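SusD homolog (Bacteroides thetaiotaomicron VPI-5482, PDB 3IV0) is a SusD-family protein of the outer membrane that probably binds glycans for uptake, though its own ligand is not known. Local coordinates at residues T309-R319 with W417-G425. Sequence-based numbering, arbitrary orientation.
Sequences TLFPMYEDDAR and WERCRELIG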
ATOM      1  N   THR A 309      11.471  10.624 -17.900  1.00 17.36           N
ATOM      2  CA  THR A 309      11.765   9.185 -18.073  1.00 17.74           C
ATOM      3  C   THR A 309      10.514   8.331 -17.913  1.00 16.11           C
ATOM      4  O   THR A 309      10.220   7.438 -18.716  1.00 16.69           O
ATOM      5  CB  THR A 309      12.765   8.722 -17.020  1.00 18.86           C
ATOM      6  OG1 THR A 309      14.029   9.357 -17.272  1.00 22.06           O
ATOM      7  CG2 THR A 309      12.910   7.163 -17.003  1.00 25.08           C
ATOM      8  N   LEU A 310       9.765   8.640 -16.874  1.00 14.71           N
ATOM      9  CA  LEU A 310       8.584   7.899 -16.547  1.00 15.29           C
ATOM     10  C   LEU A 310       7.444   8.058 -17.552  1.00 14.83           C
ATOM     11  O   LEU A 310       6.782   7.082 -17.926  1.00 13.60           O
ATOM     12  CB  LEU A 310       8.136   8.326 -15.143  1.00 16.37           C
ATOM     13  CG  LEU A 310       7.046   7.497 -14.486  1.00 17.42           C
ATOM     14  CD1 LEU A 310       7.527   6.052 -14.390  1.00 18.15           C
ATOM     15  CD2 LEU A 310       6.694   8.074 -13.096  1.00 16.15           C
ATOM     16  N   PHE A 311       7.211   9.282 -17.992  1.00 12.90           N
ATOM     17  CA  PHE A 311       6.130   9.608 -18.928  1.00 13.83           C
ATOM     18  C   PHE A 311       6.766  10.279 -20.161  1.00 15.28           C
ATOM     19  O   PHE A 311       6.767  11.512 -20.263  1.00 15.51           O
ATOM     20  CB  PHE A 311       5.110  10.537 -18.282  1.00 14.58           C
ATOM     21  CG  PHE A 311       4.247   9.871 -17.240  1.00 13.04           C
ATOM     22  CD1 PHE A 311       3.204   9.060 -17.616  1.00 14.49           C
ATOM     23  CD2 PHE A 311       4.522  10.037 -15.897  1.00 13.96           C
ATOM     24  CE1 PHE A 311       2.419   8.448 -16.648  1.00 14.16           C
ATOM     25  CE2 PHE A 311       3.735   9.381 -14.917  1.00 14.39           C
ATOM     26  CZ  PHE A 311       2.698   8.613 -15.319  1.00 13.82           C
ATOM     27  N   PRO A 312       7.355   9.489 -21.067  0.60 14.66           N
ATOM     28  CA  PRO A 312       8.144  10.106 -22.147  0.60 15.27           C
ATOM     29  C   PRO A 312       7.336  11.064 -23.009  0.60 15.63           C
ATOM     30  O   PRO A 312       6.215  10.760 -23.413  0.60 14.41           O
ATOM     31  CB  PRO A 312       8.649   8.893 -22.948  0.60 14.95           C
ATOM     32  CG  PRO A 312       8.595   7.744 -21.983  0.60 15.74           C
ATOM     33  CD  PRO A 312       7.390   8.017 -21.155  0.60 14.05           C
HETATM   34  N   MSE A 313       7.940  12.213 -23.324  0.66 16.56           N
HETATM   35  CA  MSE A 313       7.227  13.291 -23.994  0.66 15.80           C
HETATM   36  C   MSE A 313       6.784  12.970 -25.425  0.66 14.12           C
HETATM   37  O   MSE A 313       5.869  13.609 -25.921  0.66 13.61           O
HETATM   38  CB  MSE A 313       8.078  14.568 -23.964  0.66 19.36           C
HETATM   39  CG  MSE A 313       9.294  14.537 -24.843  0.66 16.79           C
HETATM   40 SE   MSE A 313      10.398  16.137 -24.539  0.50 24.56          SE
HETATM   41  CE  MSE A 313       9.289  17.317 -24.868  0.66 17.90           C
ATOM     42  N   TYR A 314       7.414  11.982 -26.069  1.00 13.89           N
ATOM     43  CA  TYR A 314       7.097  11.657 -27.448  1.00 14.01           C
ATOM     44  C   TYR A 314       6.140  10.502 -27.603  1.00 16.51           C
ATOM     45  O   TYR A 314       5.861  10.080 -28.724  1.00 17.36           O
ATOM     46  CB  TYR A 314       8.386  11.392 -28.237  1.00 15.67           C
ATOM     47  CG  TYR A 314       9.436  12.486 -28.095  1.00 18.45           C
ATOM     48  CD1 TYR A 314       9.190  13.779 -28.511  1.00 19.38           C
ATOM     49  CD2 TYR A 314      10.681  12.211 -27.545  1.00 29.54           C
ATOM     50  CE1 TYR A 314      10.148  14.781 -28.368  1.00 21.50           C
ATOM     51  CE2 TYR A 314      11.642  13.199 -27.414  1.00 28.66           C
ATOM     52  CZ  TYR A 314      11.371  14.475 -27.824  1.00 31.23           C
ATOM     53  OH  TYR A 314      12.334  15.449 -27.689  1.00 33.07           O
ATOM     54  N   GLU A 315       5.579  10.017 -26.482  1.00 15.07           N
ATOM     55  CA  GLU A 315       4.667   8.888 -26.528  1.00 15.91           C
ATOM     56  C   GLU A 315       3.333   9.211 -25.867  1.00 11.95           C
ATOM     57  O   GLU A 315       3.297   9.873 -24.826  1.00 14.11           O
ATOM     58  CB  GLU A 315       5.367   7.696 -25.854  1.00 16.51           C
ATOM     59  CG  GLU A 315       6.651   7.242 -26.609  1.00 21.27           C
ATOM     60  CD  GLU A 315       7.386   6.090 -25.943  1.00 25.14           C
ATOM     61  OE1 GLU A 315       6.757   5.036 -25.762  1.00 30.11           O
ATOM     62  OE2 GLU A 315       8.593   6.226 -25.641  1.00 29.62           O
ATOM     63  N   ASP A 316       2.246   8.748 -26.453  1.00 13.29           N
ATOM     64  CA  ASP A 316       0.904   9.021 -25.939  1.00 12.97           C
ATOM     65  C   ASP A 316       0.695   8.391 -24.572  1.00 12.02           C
ATOM     66  O   ASP A 316       1.121   7.259 -24.373  1.00 13.13           O
ATOM     67  CB  ASP A 316      -0.164   8.442 -26.862  1.00 13.68           C
ATOM     68  CG  ASP A 316      -0.333   9.215 -28.151  1.00 19.27           C
ATOM     69  OD1 ASP A 316       0.188  10.354 -28.286  1.00 21.96           O
ATOM     70  OD2 ASP A 316      -0.990   8.645 -29.046  1.00 26.07           O
ATOM     71  N   ASP A 317       0.019   9.103 -23.675  1.00 11.83           N
ATOM     72  CA  ASP A 317      -0.340   8.540 -22.361  1.00 12.26           C
ATOM     73  C   ASP A 317      -1.232   9.564 -21.682  1.00 12.94           C
ATOM     74  O   ASP A 317      -0.752  10.625 -21.270  1.00 12.90           O
ATOM     75  CB  ASP A 317       0.901   8.309 -21.526  1.00 11.82           C
ATOM     76  CG  ASP A 317       0.631   7.549 -20.233  1.00 11.35           C
ATOM     77  OD1 ASP A 317      -0.514   7.653 -19.712  1.00 12.31           O
ATOM     78  OD2 ASP A 317       1.547   6.869 -19.745  1.00 13.04           O
ATOM     79  N   ALA A 318      -2.514   9.251 -21.580  1.00 12.28           N
ATOM     80  CA  ALA A 318      -3.485  10.185 -21.033  1.00 11.28           C
ATOM     81  C   ALA A 318      -3.205  10.553 -19.565  1.00 12.19           C
ATOM     82  O   ALA A 318      -3.702  11.579 -19.072  1.00 12.85           O
ATOM     83  CB  ALA A 318      -4.853   9.656 -21.196  1.00 13.42           C
ATOM     84  N   ARG A 319      -2.435   9.726 -18.850  1.00 11.16           N
ATOM     85  CA  ARG A 319      -2.088  10.079 -17.490  1.00 10.91           C
ATOM     86  C   ARG A 319      -1.296  11.366 -17.446  1.00 12.09           C
ATOM     87  O   ARG A 319      -1.337  12.102 -16.456  1.00 13.06           O
ATOM     88  CB  ARG A 319      -1.320   8.931 -16.809  1.00 11.54           C
ATOM     89  CG  ARG A 319      -2.196   7.686 -16.594  1.00 13.38           C
ATOM     90  CD  ARG A 319      -1.411   6.419 -16.238  1.00 12.71           C
ATOM     91  NE  ARG A 319      -0.619   5.964 -17.382  1.00 12.81           N
ATOM     92  CZ  ARG A 319      -0.159   4.736 -17.571  1.00 11.62           C
ATOM     93  NH1 ARG A 319      -0.447   3.752 -16.721  1.00 12.13           N
ATOM     94  NH2 ARG A 319       0.597   4.457 -18.614  1.00 12.09           N
ATOM     95  N   TRP A 417       7.951  -0.400 -15.089  1.00 11.33           N
ATOM     96  CA  TRP A 417       7.776   1.026 -15.316  1.00  9.61           C
ATOM     97  C   TRP A 417       6.311   1.364 -15.396  1.00 10.19           C
ATOM     98  O   TRP A 417       5.887   2.465 -14.987  1.00 10.67           O
ATOM     99  CB  TRP A 417       8.522   1.487 -16.577  1.00 12.21           C
ATOM    100  CG  TRP A 417      10.003   1.550 -16.386  1.00 12.10           C
ATOM    101  CD1 TRP A 417      10.927   0.755 -16.953  1.00 13.83           C
ATOM    102  CD2 TRP A 417      10.716   2.478 -15.557  1.00 11.23           C
ATOM    103  NE1 TRP A 417      12.176   1.113 -16.534  1.00 14.15           N
ATOM    104  CE2 TRP A 417      12.078   2.168 -15.674  1.00 14.13           C
ATOM    105  CE3 TRP A 417      10.332   3.524 -14.730  1.00 15.36           C
ATOM    106  CZ2 TRP A 417      13.063   2.878 -15.008  1.00 15.01           C
ATOM    107  CZ3 TRP A 417      11.318   4.227 -14.070  1.00 17.05           C
ATOM    108  CH2 TRP A 417      12.660   3.895 -14.211  1.00 17.19           C
ATOM    109  N   GLU A 418       5.506   0.432 -15.895  1.00 10.73           N
ATOM    110  CA  GLU A 418       4.079   0.653 -15.933  1.00 10.12           C
ATOM    111  C   GLU A 418       3.503   0.778 -14.518  1.00  9.41           C
ATOM    112  O   GLU A 418       2.595   1.567 -14.281  1.00 10.23           O
ATOM    113  CB  GLU A 418       3.318  -0.407 -16.752  1.00 12.65           C
ATOM    114  CG  GLU A 418       1.894  -0.020 -17.131  1.00 11.18           C
ATOM    115  CD  GLU A 418       1.802   1.138 -18.101  1.00 13.21           C
ATOM    116  OE1 GLU A 418       2.834   1.514 -18.711  1.00 16.07           O
ATOM    117  OE2 GLU A 418       0.678   1.644 -18.242  1.00 13.60           O
ATOM    118  N   ARG A 419       3.942  -0.069 -13.597  1.00 10.41           N
ATOM    119  CA  ARG A 419       3.503   0.074 -12.205  1.00 10.97           C
ATOM    120  C   ARG A 419       3.935   1.421 -11.650  1.00 11.42           C
ATOM    121  O   ARG A 419       3.180   2.059 -10.904  1.00 11.38           O
ATOM    122  CB  ARG A 419       4.079  -1.047 -11.310  1.00 12.34           C
ATOM    123  CG  ARG A 419       3.341  -2.392 -11.465  1.00 15.33           C
ATOM    124  CD  ARG A 419       3.769  -3.483 -10.463  1.00 14.15           C
ATOM    125  NE  ARG A 419       3.632  -3.069  -9.069  1.00 13.38           N
ATOM    126  CZ  ARG A 419       2.518  -3.145  -8.354  1.00 11.57           C
ATOM    127  NH1 ARG A 419       1.391  -3.577  -8.894  1.00 13.42           N
ATOM    128  NH2 ARG A 419       2.490  -2.750  -7.093  1.00 14.37           N
ATOM    129  N   CYS A 420       5.115   1.920 -12.012  1.00 10.20           N
ATOM    130  CA  CYS A 420       5.536   3.223 -11.532  1.00  9.85           C
ATOM    131  C   CYS A 420       4.654   4.335 -12.071  1.00 10.90           C
ATOM    132  O   CYS A 420       4.334   5.282 -11.360  1.00 11.83           O
ATOM    133  CB  CYS A 420       6.987   3.464 -11.903  1.00 10.56           C
ATOM    134  SG  CYS A 420       8.203   2.441 -11.050  1.00 13.93           S
ATOM    135  N   ARG A 421       4.255   4.246 -13.334  1.00  9.29           N
ATOM    136  CA  ARG A 421       3.347   5.249 -13.906  1.00 10.41           C
ATOM    137  C   ARG A 421       1.956   5.137 -13.313  1.00 11.07           C
ATOM    138  O   ARG A 421       1.354   6.135 -12.884  1.00 11.29           O
ATOM    139  CB  ARG A 421       3.203   5.053 -15.409  1.00 10.95           C
ATOM    140  CG  ARG A 421       4.394   5.511 -16.248  1.00 11.14           C
ATOM    141  CD  ARG A 421       4.111   5.279 -17.740  1.00 12.85           C
ATOM    142  NE  ARG A 421       4.347   3.925 -18.181  1.00 12.23           N
ATOM    143  CZ  ARG A 421       5.531   3.435 -18.502  1.00 13.58           C
ATOM    144  NH1 ARG A 421       6.601   4.207 -18.466  1.00 13.72           N
ATOM    145  NH2 ARG A 421       5.647   2.180 -18.875  1.00 16.03           N
ATOM    146  N   GLU A 422       1.413   3.925 -13.300  1.00 10.27           N
ATOM    147  CA  GLU A 422       0.027   3.711 -12.933  1.00  9.94           C
ATOM    148  C   GLU A 422      -0.251   3.997 -11.460  1.00  9.70           C
ATOM    149  O   GLU A 422      -1.297   4.558 -11.124  1.00 10.23           O
ATOM    150  CB  GLU A 422      -0.371   2.280 -13.257  1.00 10.03           C
ATOM    151  CG  GLU A 422      -1.801   1.941 -12.968  1.00 11.93           C
ATOM    152  CD  GLU A 422      -2.781   2.709 -13.807  1.00 12.50           C
ATOM    153  OE1 GLU A 422      -2.433   3.194 -14.920  1.00 12.15           O
ATOM    154  OE2 GLU A 422      -3.954   2.852 -13.404  1.00 12.46           O
ATOM    155  N   LEU A 423       0.704   3.665 -10.588  1.00  9.99           N
ATOM    156  CA  LEU A 423       0.462   3.696  -9.153  1.00  9.76           C
ATOM    157  C   LEU A 423       1.120   4.823  -8.411  1.00 11.34           C
ATOM    158  O   LEU A 423       1.089   4.869  -7.182  1.00 11.20           O
ATOM    159  CB  LEU A 423       0.853   2.370  -8.532  1.00 10.20           C
ATOM    160  CG  LEU A 423       0.174   1.132  -9.107  1.00 10.93           C
ATOM    161  CD1 LEU A 423       0.757  -0.172  -8.521  1.00 14.14           C
ATOM    162  CD2 LEU A 423      -1.360   1.126  -8.913  1.00 12.96           C
ATOM    163  N   ILE A 424       1.611   5.815  -9.138  1.00  9.63           N
ATOM    164  CA  ILE A 424       2.258   6.927  -8.487  1.00 11.32           C
ATOM    165  C   ILE A 424       1.344   7.551  -7.449  1.00 11.75           C
ATOM    166  O   ILE A 424       0.190   7.839  -7.710  1.00 11.28           O
ATOM    167  CB  ILE A 424       2.760   7.980  -9.538  1.00 11.63           C
ATOM    168  CG1 ILE A 424       3.604   9.033  -8.800  1.00 13.06           C
ATOM    169  CG2 ILE A 424       1.606   8.604 -10.358  1.00 14.30           C
ATOM    170  CD1 ILE A 424       4.420   9.939  -9.761  1.00 15.05           C
ATOM    171  N   GLY A 425       1.887   7.756  -6.256  1.00 11.54           N
ATOM    172  CA  GLY A 425       1.130   8.372  -5.171  1.00 11.42           C
ATOM    173  C   GLY A 425       0.265   7.426  -4.357  1.00 12.01           C
ATOM    174  O   GLY A 425      -0.423   7.889  -3.457  1.00 11.02           O
TER
HETATM  175  O   HOH W   1       9.394   4.848 -19.291  1.00 21.40           O
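Arg319 meets Glu418 end-on: NH1 and NH2 both donate to OE2, each at 2.8 Å, from one face of its carboxylate. Arg319 NH1 also donates to Glu422 OE1 at 2.7 Å, on its anti lone pair. The NE and NH2 edge lies side-on to Asp317, with NE to OD1 and NH2 to OD2. Three carboxylates round its edges fix the guanidinium's rotation. With an alanine here, Glu418 OE2 and Glu422 OE1 would probably lose their shared cation, and Asp317 its salt bridge though not its backbone cap. Arg421 CB covers one face of this guanidinium. The Arg421 chain then bends at chi3 (-82°), and NE and NH2 both grip Glu418 OE1. Arg421 NH1 gives a nearly straight bond, 165°, to Leu310 O at 2.9 Å, in the carbonyl plane. Arg421 CG lies over the Phe311 ring, a CH-pi contact 3.8 Å from the centroid. Leu310 CD1 packs against Cys420 CB at 3.6 Å and against the edge of the Trp417 ring. Further salt bridges join Arg396 to Glu418, and Arg366 and Arg398 to Glu422. This buried salt-bridge network ties the N-capped start of helix 318-323 and the end of helix 304-310 to helix 408-422 of the SusD fold.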